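Local coordinates for protein cytochrome P450 (Picrophilus torridus, PDB 2RFB) that probably acts as a haem-thiolate monooxygenase, using molecular oxygen and electrons from a reduced flavin or flavoprotein partner to oxidise an organic substrate, at residues E283-L286 / A287-I290; S219-V222 / E223-R227; V15-Y18 / S19-K22; Y228-P231 / I232-L235. All blocks are in the same frame, centred on the assembly; numbering follows the deposited sequence.

Interaction 1. Residues E283-L286 / A287-I290. With HEM (protoporphyrin IX containing Fe), chain G.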
loop_
_atom_site.group_PDB
_atom_site.type_symbol
_atom_site.label_atom_id
_atom_site.label_comp_id
_atom_site.label_asym_id
_atom_site.label_seq_id
_atom_site.Cartn_x
_atom_site.Cartn_y
_atom_site.Cartn_z
ATOM N N GLU A 283 -16.509 -8.265 10.195
ATOM C CA GLU A 283 -16.383 -6.829 10.132
ATOM C C GLU A 283 -15.219 -6.494 9.204
ATOM O O GLU A 283 -14.331 -7.290 9.061
ATOM C CB GLU A 283 -16.232 -6.216 11.539
ATOM C CG GLU A 283 -17.503 -6.322 12.435
ATOM C CD GLU A 283 -18.571 -5.241 12.138
ATOM O OE1 GLU A 283 -18.170 -4.059 11.915
ATOM O OE2 GLU A 283 -19.799 -5.575 12.127
ATOM N N MET A 284 -15.287 -5.347 8.542
ATOM C CA MET A 284 -14.262 -4.883 7.654
ATOM C C MET A 284 -13.107 -4.300 8.505
ATOM O O MET A 284 -13.348 -3.620 9.496
ATOM C CB MET A 284 -14.845 -3.796 6.746
ATOM C CG MET A 284 -13.832 -3.123 5.774
ATOM S SD MET A 284 -14.388 -1.435 5.242
ATOM C CE MET A 284 -16.138 -1.684 5.423
ATOM N N HIS A 285 -11.868 -4.579 8.106
ATOM C CA HIS A 285 -10.715 -3.991 8.717
ATOM C C HIS A 285 -10.490 -2.649 7.993
ATOM O O HIS A 285 -11.025 -2.431 6.915
ATOM C CB HIS A 285 -9.509 -4.925 8.551
ATOM C CG HIS A 285 -8.985 -4.956 7.147
ATOM N ND1 HIS A 285 -9.247 -5.995 6.268
ATOM C CD2 HIS A 285 -8.268 -4.041 6.454
ATOM C CE1 HIS A 285 -8.757 -5.692 5.076
ATOM N NE2 HIS A 285 -8.120 -4.532 5.174
ATOM N N LEU A 286 -9.667 -1.785 8.580
ATOM C CA LEU A 286 -9.306 -0.495 8.026
ATOM C C LEU A 286 -7.849 -0.419 7.527
ATOM O O LEU A 286 -7.315 0.661 7.369
ATOM C CB LEU A 286 -9.482 0.559 9.110
ATOM C CG LEU A 286 -10.860 0.591 9.769
ATOM C CD1 LEU A 286 -10.931 1.667 10.826
ATOM C CD2 LEU A 286 -11.941 0.763 8.734
ATOM N N ALA A 287 -7.193 -1.550 7.298
ATOM C CA ALA A 287 -5.812 -1.574 6.784
ATOM C C ALA A 287 -5.655 -0.765 5.495
ATOM O O ALA A 287 -4.600 -0.141 5.298
ATOM C CB ALA A 287 -5.351 -3.008 6.546
ATOM N N PHE A 288 -6.693 -0.770 4.644
ATOM C CA PHE A 288 -6.739 0.012 3.402
ATOM C C PHE A 288 -7.448 1.406 3.598
ATOM O O PHE A 288 -7.740 2.129 2.602
ATOM C CB PHE A 288 -7.530 -0.733 2.318
ATOM C CG PHE A 288 -6.863 -1.971 1.764
ATOM C CD1 PHE A 288 -5.570 -1.936 1.256
ATOM C CD2 PHE A 288 -7.569 -3.161 1.688
ATOM C CE1 PHE A 288 -4.997 -3.050 0.664
ATOM C CE2 PHE A 288 -7.014 -4.281 1.112
ATOM C CZ PHE A 288 -5.712 -4.225 0.580
ATOM N N GLY A 289 -7.716 1.799 4.846
ATOM C CA GLY A 289 -8.477 3.066 5.076
ATOM C C GLY A 289 -9.958 2.874 4.722
ATOM O O GLY A 289 -10.458 1.727 4.657
ATOM N N ILE A 290 -10.658 3.981 4.474
ATOM C CA ILE A 290 -12.062 3.930 4.100
ATOM C C ILE A 290 -12.524 5.341 3.692
ATOM O O ILE A 290 -11.887 6.339 4.046
ATOM C CB ILE A 290 -12.938 3.335 5.241
ATOM C CG1 ILE A 290 -14.361 3.040 4.731
ATOM C CG2 ILE A 290 -12.965 4.247 6.465
ATOM C CD1 ILE A 290 -15.295 2.532 5.807
HETATM C CHA HEM G . -4.318 4.843 -0.625
HETATM C CHB HEM G . -2.968 1.180 2.382
HETATM C CHC HEM G . -1.377 -1.251 -1.631
HETATM C CHD HEM G . -2.047 2.633 -4.511
HETATM C C1A HEM G . -4.120 4.038 0.510
HETATM C C2A HEM G . -4.569 4.351 1.846
HETATM C C3A HEM G . -4.179 3.313 2.656
HETATM C C4A HEM G . -3.525 2.367 1.828
HETATM C CMA HEM G . -4.346 3.033 4.235
HETATM C CAA HEM G . -5.354 5.650 2.239
HETATM C CBA HEM G . -4.412 6.807 2.661
HETATM C CGA HEM G . -5.338 7.902 3.113
HETATM O O1A HEM G . -6.581 7.659 3.330
HETATM O O2A HEM G . -4.826 9.030 3.265
HETATM C C1B HEM G . -2.437 0.176 1.547
HETATM C C2B HEM G . -2.093 -1.176 1.916
HETATM C C3B HEM G . -1.658 -1.762 0.752
HETATM C C4B HEM G . -1.735 -0.828 -0.306
HETATM C CMB HEM G . -2.242 -1.717 3.407
HETATM C CAB HEM G . -1.078 -3.182 0.269
HETATM C CBB HEM G . -1.274 -4.406 0.974
HETATM C C1C HEM G . -1.464 -0.509 -2.862
HETATM C C2C HEM G . -1.183 -0.844 -4.277
HETATM C C3C HEM G . -1.377 0.282 -5.008
HETATM C C4C HEM G . -1.739 1.324 -4.131
HETATM C CMC HEM G . -0.725 -2.202 -4.978
HETATM C CAC HEM G . -1.259 0.449 -6.575
HETATM C CBC HEM G . -0.491 1.397 -7.142
HETATM C C1D HEM G . -2.742 3.590 -3.700
HETATM C C2D HEM G . -3.181 4.898 -4.128
HETATM C C3D HEM G . -3.844 5.536 -2.893
HETATM C C4D HEM G . -3.771 4.559 -1.883
HETATM C CMD HEM G . -2.993 5.588 -5.518
HETATM C CAD HEM G . -4.519 6.929 -2.653
HETATM C CBD HEM G . -5.981 6.827 -3.140
HETATM C CGD HEM G . -6.682 8.135 -2.958
HETATM O O1D HEM G . -6.136 9.004 -2.205
HETATM O O2D HEM G . -7.779 8.323 -3.564
HETATM N NA HEM G . -3.488 2.790 0.522
HETATM N NB HEM G . -2.229 0.355 0.146
HETATM N NC HEM G . -1.814 0.842 -2.854
HETATM N ND HEM G . -3.110 3.420 -2.344
HETATM FE FE HEM G . -2.844 1.809 -1.239
HETATM O O HOH W 1 -9.711 -0.841 4.662
#
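Met-284 and Ile-290 meet across the start of the haem-binding loop, the P450 signature, which begins at Phe-288 and includes the thiolate ligand Cys-295. Met-284 extends away from its own backbone N (chi1 176°), and its bent chain places SD 4.1 Å from Ile-290 CD1. Next comes His-285, whose ring lies obliquely to the Phe-288 ring, the centroids 5.7 Å apart. Its carbonyl takes part in a water bridge: one water donates to His-285 O and to Gly-289 O, and accepts a weak bond from Phe-288 N, so three backbone groups are tied together inside the bend. Leu-286 opens a type I turn. Leu-286 O accepts from Gly-289 N at 2.8 Å and 158°, the donor standing well above the carbonyl plane, while the Leu-286 N is held by the Asn-265 side chain. The turn carries Phe-288 to the haem, on the cysteine side, where it also touches Cys-295. Ala-287 O comes within 3.4 Å of the haem methyl CMA. Phe-288 presents a ring edge to one pyrrole, Phe-288 CE1 being 3.6 Å from haem C3B and CD1 3.6 Å from haem C2B.

Interaction 2. Residues S219-V222 / E223-R227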
loop_
_atom_site.group_PDB
_atom_site.type_symbol
_atom_site.label_atom_id
_atom_site.label_comp_id
_atom_site.label_asym_id
_atom_site.label_seq_id
_atom_site.Cartn_x
_atom_site.Cartn_y
_atom_site.Cartn_z
ATOM N N SER A 219 -7.937 -15.659 -0.047
ATOM C CA SER A 219 -8.528 -14.349 0.200
ATOM C C SER A 219 -8.712 -14.060 1.663
ATOM O O SER A 219 -8.246 -13.023 2.160
ATOM C CB SER A 219 -9.871 -14.199 -0.489
ATOM O OG SER A 219 -9.638 -14.098 -1.881
ATOM N N GLY A 220 -9.354 -15.002 2.349
ATOM C CA GLY A 220 -9.641 -14.891 3.762
ATOM C C GLY A 220 -8.403 -14.732 4.584
ATOM O O GLY A 220 -8.387 -13.901 5.496
ATOM N N PHE A 221 -7.353 -15.492 4.261
ATOM C CA PHE A 221 -6.073 -15.369 4.975
ATOM C C PHE A 221 -5.434 -13.985 4.747
ATOM O O PHE A 221 -4.860 -13.368 5.665
ATOM C CB PHE A 221 -5.119 -16.502 4.563
ATOM C CG PHE A 221 -3.807 -16.524 5.325
ATOM C CD1 PHE A 221 -3.626 -17.377 6.395
ATOM C CD2 PHE A 221 -2.777 -15.709 4.981
ATOM C CE1 PHE A 221 -2.439 -17.421 7.114
ATOM C CE2 PHE A 221 -1.556 -15.755 5.692
ATOM C CZ PHE A 221 -1.393 -16.624 6.754
ATOM N N VAL A 222 -5.570 -13.466 3.536
ATOM C CA VAL A 222 -4.970 -12.180 3.177
ATOM C C VAL A 222 -5.719 -11.106 3.938
ATOM O O VAL A 222 -5.071 -10.218 4.545
ATOM C CB VAL A 222 -5.035 -11.937 1.618
ATOM C CG1 VAL A 222 -4.761 -10.477 1.266
ATOM C CG2 VAL A 222 -4.078 -12.917 0.857
ATOM N N GLU A 223 -7.061 -11.220 3.983
ATOM C CA GLU A 223 -7.852 -10.241 4.727
ATOM C C GLU A 223 -7.452 -10.245 6.199
ATOM O O GLU A 223 -7.300 -9.176 6.785
ATOM C CB GLU A 223 -9.393 -10.423 4.623
ATOM C CG GLU A 223 -10.094 -9.973 3.307
ATOM C CD GLU A 223 -9.563 -8.650 2.675
ATOM O OE1 GLU A 223 -9.074 -8.679 1.506
ATOM O OE2 GLU A 223 -9.644 -7.586 3.339
ATOM N N GLU A 224 -7.275 -11.423 6.802
ATOM C CA GLU A 224 -7.000 -11.419 8.236
ATOM C C GLU A 224 -5.572 -10.943 8.513
ATOM O O GLU A 224 -5.300 -10.355 9.579
ATOM C CB GLU A 224 -7.345 -12.758 8.903
ATOM C CG GLU A 224 -7.057 -12.833 10.405
ATOM C CD GLU A 224 -8.031 -12.083 11.293
ATOM O OE1 GLU A 224 -8.730 -11.149 10.833
ATOM O OE2 GLU A 224 -8.126 -12.438 12.488
ATOM N N THR A 225 -4.653 -11.135 7.560
ATOM C CA THR A 225 -3.318 -10.569 7.790
ATOM C C THR A 225 -3.393 -9.034 7.810
ATOM O O THR A 225 -2.702 -8.375 8.603
ATOM C CB THR A 225 -2.261 -11.076 6.755
ATOM O OG1 THR A 225 -2.241 -12.526 6.726
ATOM C CG2 THR A 225 -0.859 -10.545 7.121
ATOM N N LEU A 226 -4.184 -8.477 6.900
ATOM C CA LEU A 226 -4.320 -7.013 6.712
ATOM C C LEU A 226 -4.803 -6.423 8.008
ATOM O O LEU A 226 -4.304 -5.401 8.504
ATOM C CB LEU A 226 -5.325 -6.673 5.565
ATOM C CG LEU A 226 -4.631 -6.853 4.200
ATOM C CD1 LEU A 226 -5.583 -7.093 3.077
ATOM C CD2 LEU A 226 -3.653 -5.726 3.829
ATOM N N ARG A 227 -5.764 -7.116 8.574
ATOM C CA ARG A 227 -6.289 -6.723 9.854
ATOM C C ARG A 227 -5.243 -6.857 10.977
ATOM O O ARG A 227 -5.131 -5.982 11.874
ATOM C CB ARG A 227 -7.447 -7.637 10.172
ATOM C CG ARG A 227 -8.263 -7.121 11.302
ATOM C CD ARG A 227 -9.043 -8.318 11.954
ATOM N NE ARG A 227 -8.745 -8.089 13.317
ATOM C CZ ARG A 227 -8.054 -8.841 14.139
ATOM N NH1 ARG A 227 -7.661 -10.058 13.837
ATOM N NH2 ARG A 227 -7.848 -8.328 15.344
#
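Phe-221 O is gripped twice by Thr-225, whose N and OG1 both donate to it at 2.9 Å and arrive from opposite faces of its carbonyl plane. The helix is the K helix of the P450 fold, and it carries the ExxR motif in Glu-224 and Arg-227. The threonine hydroxyl can reach back one turn because OG1 sits beside its own backbone N (chi1 -54°). Thr-225 OG1 also lies 3.5 Å from Phe-221 CE2, oblique to the ring. On another side of the helix, Glu-223 N bonds to Ser-219 O at 2.8 Å, and the Glu-223 carboxylate finds its main partner in Arg-302 of helix 298-315. Glu-224 folds at chi2 (75°) to bring OE2 2.8 Å from Arg-227 NH1, a salt bridge whose hydrogen bond is weak. Arg-281 completes the group through a second salt bridge to Glu-224 OE2, consistent with the Glu-Arg-Arg triad of this family, while the rest of the Arg-227 guanidinium is fixed by carbonyls of Asn-265 and Pro-274. Val-222 and Leu-226, one turn apart, run alongside each other in the same direction; Leu-226 also touches the haem, and Leu-226 CD1 packs 3.9 Å from Val-222 CG1.

Interaction 3. Residues V15-Y18 / S19-K22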
loop_
_atom_site.group_PDB
_atom_site.type_symbol
_atom_site.label_atom_id
_atom_site.label_comp_id
_atom_site.label_asym_id
_atom_site.label_seq_id
_atom_site.Cartn_x
_atom_site.Cartn_y
_atom_site.Cartn_z
ATOM N N VAL A 15 -5.870 9.141 17.306
ATOM C CA VAL A 15 -7.194 8.493 17.239
ATOM C C VAL A 15 -7.021 7.030 17.031
ATOM O O VAL A 15 -6.387 6.589 16.051
ATOM C CB VAL A 15 -8.043 9.096 16.110
ATOM C CG1 VAL A 15 -9.398 8.391 15.963
ATOM C CG2 VAL A 15 -8.269 10.605 16.404
ATOM N N TYR A 16 -7.562 6.262 17.963
ATOM C CA TYR A 16 -7.236 4.840 18.090
ATOM C C TYR A 16 -8.393 3.880 17.913
ATOM O O TYR A 16 -8.190 2.792 17.413
ATOM C CB TYR A 16 -6.691 4.573 19.492
ATOM C CG TYR A 16 -5.435 5.290 19.814
ATOM C CD1 TYR A 16 -5.456 6.390 20.667
ATOM C CD2 TYR A 16 -4.202 4.866 19.281
ATOM C CE1 TYR A 16 -4.293 7.044 20.981
ATOM C CE2 TYR A 16 -3.019 5.529 19.591
ATOM C CZ TYR A 16 -3.086 6.624 20.431
ATOM O OH TYR A 16 -1.938 7.309 20.784
ATOM N N LYS A 17 -9.572 4.248 18.399
ATOM C CA LYS A 17 -10.736 3.400 18.390
ATOM C C LYS A 17 -11.235 3.283 16.996
ATOM O O LYS A 17 -11.197 4.250 16.241
ATOM C CB LYS A 17 -11.865 4.021 19.202
ATOM C CG LYS A 17 -11.700 4.005 20.696
ATOM C CD LYS A 17 -12.999 4.474 21.327
ATOM C CE LYS A 17 -13.094 5.993 21.567
ATOM N NZ LYS A 17 -14.264 6.305 22.505
ATOM N N TYR A 18 -11.707 2.088 16.650
ATOM C CA TYR A 18 -12.206 1.804 15.307
ATOM C C TYR A 18 -13.315 2.766 14.889
ATOM O O TYR A 18 -13.227 3.341 13.824
ATOM C CB TYR A 18 -12.660 0.355 15.214
ATOM C CG TYR A 18 -13.168 -0.122 13.856
ATOM C CD1 TYR A 18 -12.457 -1.059 13.125
ATOM C CD2 TYR A 18 -14.406 0.313 13.349
ATOM C CE1 TYR A 18 -12.924 -1.514 11.887
ATOM C CE2 TYR A 18 -14.895 -0.134 12.124
ATOM C CZ TYR A 18 -14.162 -1.066 11.398
ATOM O OH TYR A 18 -14.644 -1.508 10.162
ATOM N N SER A 19 -14.343 2.980 15.704
ATOM C CA SER A 19 -15.355 3.919 15.266
ATOM C C SER A 19 -14.847 5.319 15.080
ATOM O O SER A 19 -15.392 6.040 14.247
ATOM C CB SER A 19 -16.584 3.935 16.166
ATOM O OG SER A 19 -16.150 3.865 17.489
ATOM N N ASP A 20 -13.818 5.724 15.829
ATOM C CA ASP A 20 -13.295 7.080 15.680
ATOM C C ASP A 20 -12.412 7.178 14.447
ATOM O O ASP A 20 -12.486 8.163 13.712
ATOM C CB ASP A 20 -12.532 7.497 16.923
ATOM C CG ASP A 20 -13.421 7.686 18.099
ATOM O OD1 ASP A 20 -14.626 8.005 17.923
ATOM O OD2 ASP A 20 -12.913 7.539 19.223
ATOM N N VAL A 21 -11.572 6.168 14.207
ATOM C CA VAL A 21 -10.756 6.153 12.992
ATOM C C VAL A 21 -11.678 6.276 11.781
ATOM O O VAL A 21 -11.511 7.162 10.945
ATOM C CB VAL A 21 -9.811 4.912 12.903
ATOM C CG1 VAL A 21 -9.115 4.839 11.538
ATOM C CG2 VAL A 21 -8.730 4.950 14.031
ATOM N N LYS A 22 -12.714 5.443 11.740
ATOM C CA LYS A 22 -13.728 5.465 10.665
ATOM C C LYS A 22 -14.488 6.781 10.531
ATOM O O LYS A 22 -14.710 7.241 9.396
ATOM C CB LYS A 22 -14.727 4.362 10.909
ATOM C CG LYS A 22 -15.620 4.109 9.772
ATOM C CD LYS A 22 -16.292 2.806 10.060
ATOM C CE LYS A 22 -17.327 2.530 9.087
ATOM N NZ LYS A 22 -18.405 1.825 9.840
HETATM O O HOH W 2 -16.905 -0.687 9.269
#
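Lys-17 O is the acceptor on which the first turn of helix 18-26 closes. Val-21 N reaches Lys-17 O at 2.8 Å in a nearly straight bond (170°), and Asp-20 N adds a weak one. Tyr-18 O then takes Lys-22 N at 3.0 Å, continuing the helical pattern from Lys-17, the N-cap residue. Val-15 CG1 presses against Asp-20 CB at 3.4 Å, the two side chains crossing at about a right angle, and lies 4.0 Å from Val-21 CG2. Lys-17 runs alongside Asp-20, but their salt bridge is long and the carboxylate position is less sure; the firmer partner of the ammonium group is Asp-5. Swung out opposite its main-chain nitrogen (chi1 -178°), the Tyr-18 ring reaches the Lys-22 chain, which passes it at a slant, Tyr-18 CE2 lying 3.9 Å from Lys-22 CD. A water joins their ends: it donates to Tyr-18 OH at 2.6 Å and accepts from Lys-22 NZ at 3.0 Å. The hydroxyl is fixed further by Met-284 O, and the ring is stacked on Phe-270. This helix, consistent with the B helix of P450s, follows strand 12-15, which pairs in parallel with strand 256-259; Val-15 packs on that strand at Val-257 and Val-259, and Val-21 touches both Val-259 and the short helix 261-264.

Interaction 4. Residues Y228-P231 / I232-L235. With HEM (protoporphyrin IX containing Fe), chain G.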
loop_
_atom_site.group_PDB
_atom_site.type_symbol
_atom_site.label_atom_id
_atom_site.label_comp_id
_atom_site.label_asym_id
_atom_site.label_seq_id
_atom_site.Cartn_x
_atom_site.Cartn_y
_atom_site.Cartn_z
ATOM N N TYR A 228 -4.503 -7.957 10.944
ATOM C CA TYR A 228 -3.817 -8.362 12.137
ATOM C C TYR A 228 -2.394 -7.795 12.211
ATOM O O TYR A 228 -1.961 -7.388 13.294
ATOM C CB TYR A 228 -3.877 -9.858 12.214
ATOM C CG TYR A 228 -3.260 -10.559 13.380
ATOM C CD1 TYR A 228 -3.997 -10.823 14.513
ATOM C CD2 TYR A 228 -1.970 -11.106 13.286
ATOM C CE1 TYR A 228 -3.455 -11.484 15.587
ATOM C CE2 TYR A 228 -1.414 -11.831 14.340
ATOM C CZ TYR A 228 -2.167 -12.017 15.498
ATOM O OH TYR A 228 -1.668 -12.780 16.551
ATOM N N TYR A 229 -1.701 -7.749 11.067
ATOM C CA TYR A 229 -0.369 -7.122 10.933
ATOM C C TYR A 229 -0.422 -6.071 9.781
ATOM O O TYR A 229 0.089 -6.293 8.664
ATOM C CB TYR A 229 0.652 -8.210 10.646
ATOM C CG TYR A 229 1.015 -9.058 11.840
ATOM C CD1 TYR A 229 1.279 -10.401 11.679
ATOM C CD2 TYR A 229 1.124 -8.518 13.141
ATOM C CE1 TYR A 229 1.643 -11.231 12.768
ATOM C CE2 TYR A 229 1.488 -9.335 14.246
ATOM C CZ TYR A 229 1.762 -10.705 14.028
ATOM O OH TYR A 229 2.125 -11.600 15.047
ATOM N N SER A 230 -1.095 -4.942 10.055
ATOM C CA SER A 230 -1.427 -3.967 9.026
ATOM C C SER A 230 -0.153 -3.331 8.497
ATOM O O SER A 230 0.616 -2.767 9.254
ATOM C CB SER A 230 -2.348 -2.886 9.578
ATOM O OG SER A 230 -3.509 -3.468 10.129
ATOM N N PRO A 231 0.085 -3.429 7.180
ATOM C CA PRO A 231 1.346 -2.859 6.630
ATOM C C PRO A 231 1.522 -1.382 6.997
ATOM O O PRO A 231 2.648 -0.925 7.360
ATOM C CB PRO A 231 1.204 -3.093 5.130
ATOM C CG PRO A 231 0.355 -4.334 5.062
ATOM C CD PRO A 231 -0.706 -4.118 6.155
ATOM N N ILE A 232 0.426 -0.658 6.969
ATOM C CA ILE A 232 0.424 0.747 7.395
ATOM C C ILE A 232 -0.237 0.900 8.758
ATOM O O ILE A 232 -1.421 0.584 8.921
ATOM C CB ILE A 232 -0.287 1.655 6.340
ATOM C CG1 ILE A 232 0.526 1.550 5.009
ATOM C CG2 ILE A 232 -0.392 3.132 6.862
ATOM C CD1 ILE A 232 0.052 2.492 3.942
ATOM N N GLN A 233 0.531 1.389 9.728
ATOM C CA GLN A 233 0.065 1.447 11.107
ATOM C C GLN A 233 -0.722 2.682 11.455
ATOM O O GLN A 233 -1.631 2.629 12.311
ATOM C CB GLN A 233 1.245 1.250 12.069
ATOM C CG GLN A 233 1.853 -0.164 12.020
ATOM C CD GLN A 233 0.922 -1.190 12.659
ATOM O OE1 GLN A 233 0.691 -1.160 13.880
ATOM N NE2 GLN A 233 0.361 -2.080 11.838
ATOM N N PHE A 234 -0.349 3.818 10.847
ATOM C CA PHE A 234 -1.103 5.067 11.013
ATOM C C PHE A 234 -1.000 5.970 9.795
ATOM O O PHE A 234 -0.121 5.794 8.960
ATOM C CB PHE A 234 -0.734 5.795 12.301
ATOM C CG PHE A 234 0.692 6.302 12.368
ATOM C CD1 PHE A 234 1.020 7.577 11.922
ATOM C CD2 PHE A 234 1.708 5.512 12.928
ATOM C CE1 PHE A 234 2.345 8.090 12.034
ATOM C CE2 PHE A 234 2.994 6.004 13.034
ATOM C CZ PHE A 234 3.323 7.313 12.558
ATOM N N LEU A 235 -1.958 6.898 9.662
ATOM C CA LEU A 235 -1.973 7.906 8.606
ATOM C C LEU A 235 -1.837 9.223 9.345
ATOM O O LEU A 235 -2.768 9.595 10.044
ATOM C CB LEU A 235 -3.311 7.906 7.914
ATOM C CG LEU A 235 -3.583 6.582 7.270
ATOM C CD1 LEU A 235 -5.013 6.601 6.718
ATOM C CD2 LEU A 235 -2.523 6.293 6.124
HETATM C CHA HEM G . -4.318 4.843 -0.625
HETATM C CHB HEM G . -2.968 1.180 2.382
HETATM C CHC HEM G . -1.377 -1.251 -1.631
HETATM C CHD HEM G . -2.047 2.633 -4.511
HETATM C C1A HEM G . -4.120 4.038 0.510
HETATM C C2A HEM G . -4.569 4.351 1.846
HETATM C C3A HEM G . -4.179 3.313 2.656
HETATM C C4A HEM G . -3.525 2.367 1.828
HETATM C CMA HEM G . -4.346 3.033 4.235
HETATM C CAA HEM G . -5.354 5.650 2.239
HETATM C CBA HEM G . -4.412 6.807 2.661
HETATM C CGA HEM G . -5.338 7.902 3.113
HETATM O O1A HEM G . -6.581 7.659 3.330
HETATM O O2A HEM G . -4.826 9.030 3.265
HETATM C C1B HEM G . -2.437 0.176 1.547
HETATM C C2B HEM G . -2.093 -1.176 1.916
HETATM C C3B HEM G . -1.658 -1.762 0.752
HETATM C C4B HEM G . -1.735 -0.828 -0.306
HETATM C CMB HEM G . -2.242 -1.717 3.407
HETATM C CAB HEM G . -1.078 -3.182 0.269
HETATM C CBB HEM G . -1.274 -4.406 0.974
HETATM C C1C HEM G . -1.464 -0.509 -2.862
HETATM C C2C HEM G . -1.183 -0.844 -4.277
HETATM C C3C HEM G . -1.377 0.282 -5.008
HETATM C C4C HEM G . -1.739 1.324 -4.131
HETATM C CMC HEM G . -0.725 -2.202 -4.978
HETATM C CAC HEM G . -1.259 0.449 -6.575
HETATM C CBC HEM G . -0.491 1.397 -7.142
HETATM C C1D HEM G . -2.742 3.590 -3.700
HETATM C C2D HEM G . -3.181 4.898 -4.128
HETATM C C3D HEM G . -3.844 5.536 -2.893
HETATM C C4D HEM G . -3.771 4.559 -1.883
HETATM C CMD HEM G . -2.993 5.588 -5.518
HETATM C CAD HEM G . -4.519 6.929 -2.653
HETATM C CBD HEM G . -5.981 6.827 -3.140
HETATM C CGD HEM G . -6.682 8.135 -2.958
HETATM O O1D HEM G . -6.136 9.004 -2.205
HETATM O O2D HEM G . -7.779 8.323 -3.564
HETATM N NA HEM G . -3.488 2.790 0.522
HETATM N NB HEM G . -2.229 0.355 0.146
HETATM N NC HEM G . -1.814 0.842 -2.854
HETATM N ND HEM G . -3.110 3.420 -2.344
HETATM FE FE HEM G . -2.844 1.809 -1.239
HETATM O O HOH W 3 -0.892 -4.395 13.560
#
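From Ser-230 to Gln-233 the backbone bends at Pro-231, which has helical torsions between the extended Ser-230 and Ile-232, and the bend lets the Gln-233 side chain turn back on the preceding chain. Gln-233 NE2 donates to Ser-230 O at 2.7 Å and 153°, arriving in the carbonyl plane on a lone pair. The acceptor also lies close to the plane of the glutamine amide, so both flat groups are well oriented for the bond. In Gln-233, CG lies anti to the carbonyl carbon (chi1 -67°), and a bend at chi2 (-72°) curls the amide back. A water accepts from Gln-233 NE2 at 3.1 Å and donates to Tyr-228 O, linking the amide to the last turn of the preceding helix. The Ser-230 hydroxyl is occupied separately, by Leu-226 O and the Asn-265 amide. In the P450 fold this is the segment that leaves the K helix and runs past the haem toward Arg-238, and in relatives the corresponding region commonly lines the substrate pocket. Pro-231 and Ile-232 pack against helix 175-206, on Leu-196 and Thr-192 respectively. The proline ring rests beside a haem methyl, Pro-231 CD lying 4.0 Å from haem CMB. Ile-232 stretches its longer branch to the porphyrin rim, where CD1 lies 3.6 Å from the meso carbon CHB. Farther on, Leu-235 lays both methyls against a propionate arm: CD1 is 3.8 Å from haem CGA, and CD2 is 4.0 Å from haem CBA.

In the fold
Interaction 1 touches each of the other three: its centre lies about 10 Å from that of interaction 4 and about 11 Å from those of interactions 2 and 3. Toward the K helix, Phe-288 CE2 packs 3.7 Å from Leu-226 CD1; toward the N-terminal helix, Leu-286 CG lies 3.6 Å from Tyr-18 CE1. Interactions 2 and 4 follow one another along the chain and meet where Leu-226 CD2 is 4.1 Å from Pro-231 CD. Interactions 1 and 4 both border the haem, and the Phe-288 side chain comes within about 4 Å of that of the iron ligand Cys-295. Interaction 3 is more remote: the Val-21 side chain is about 9 Å from the haem.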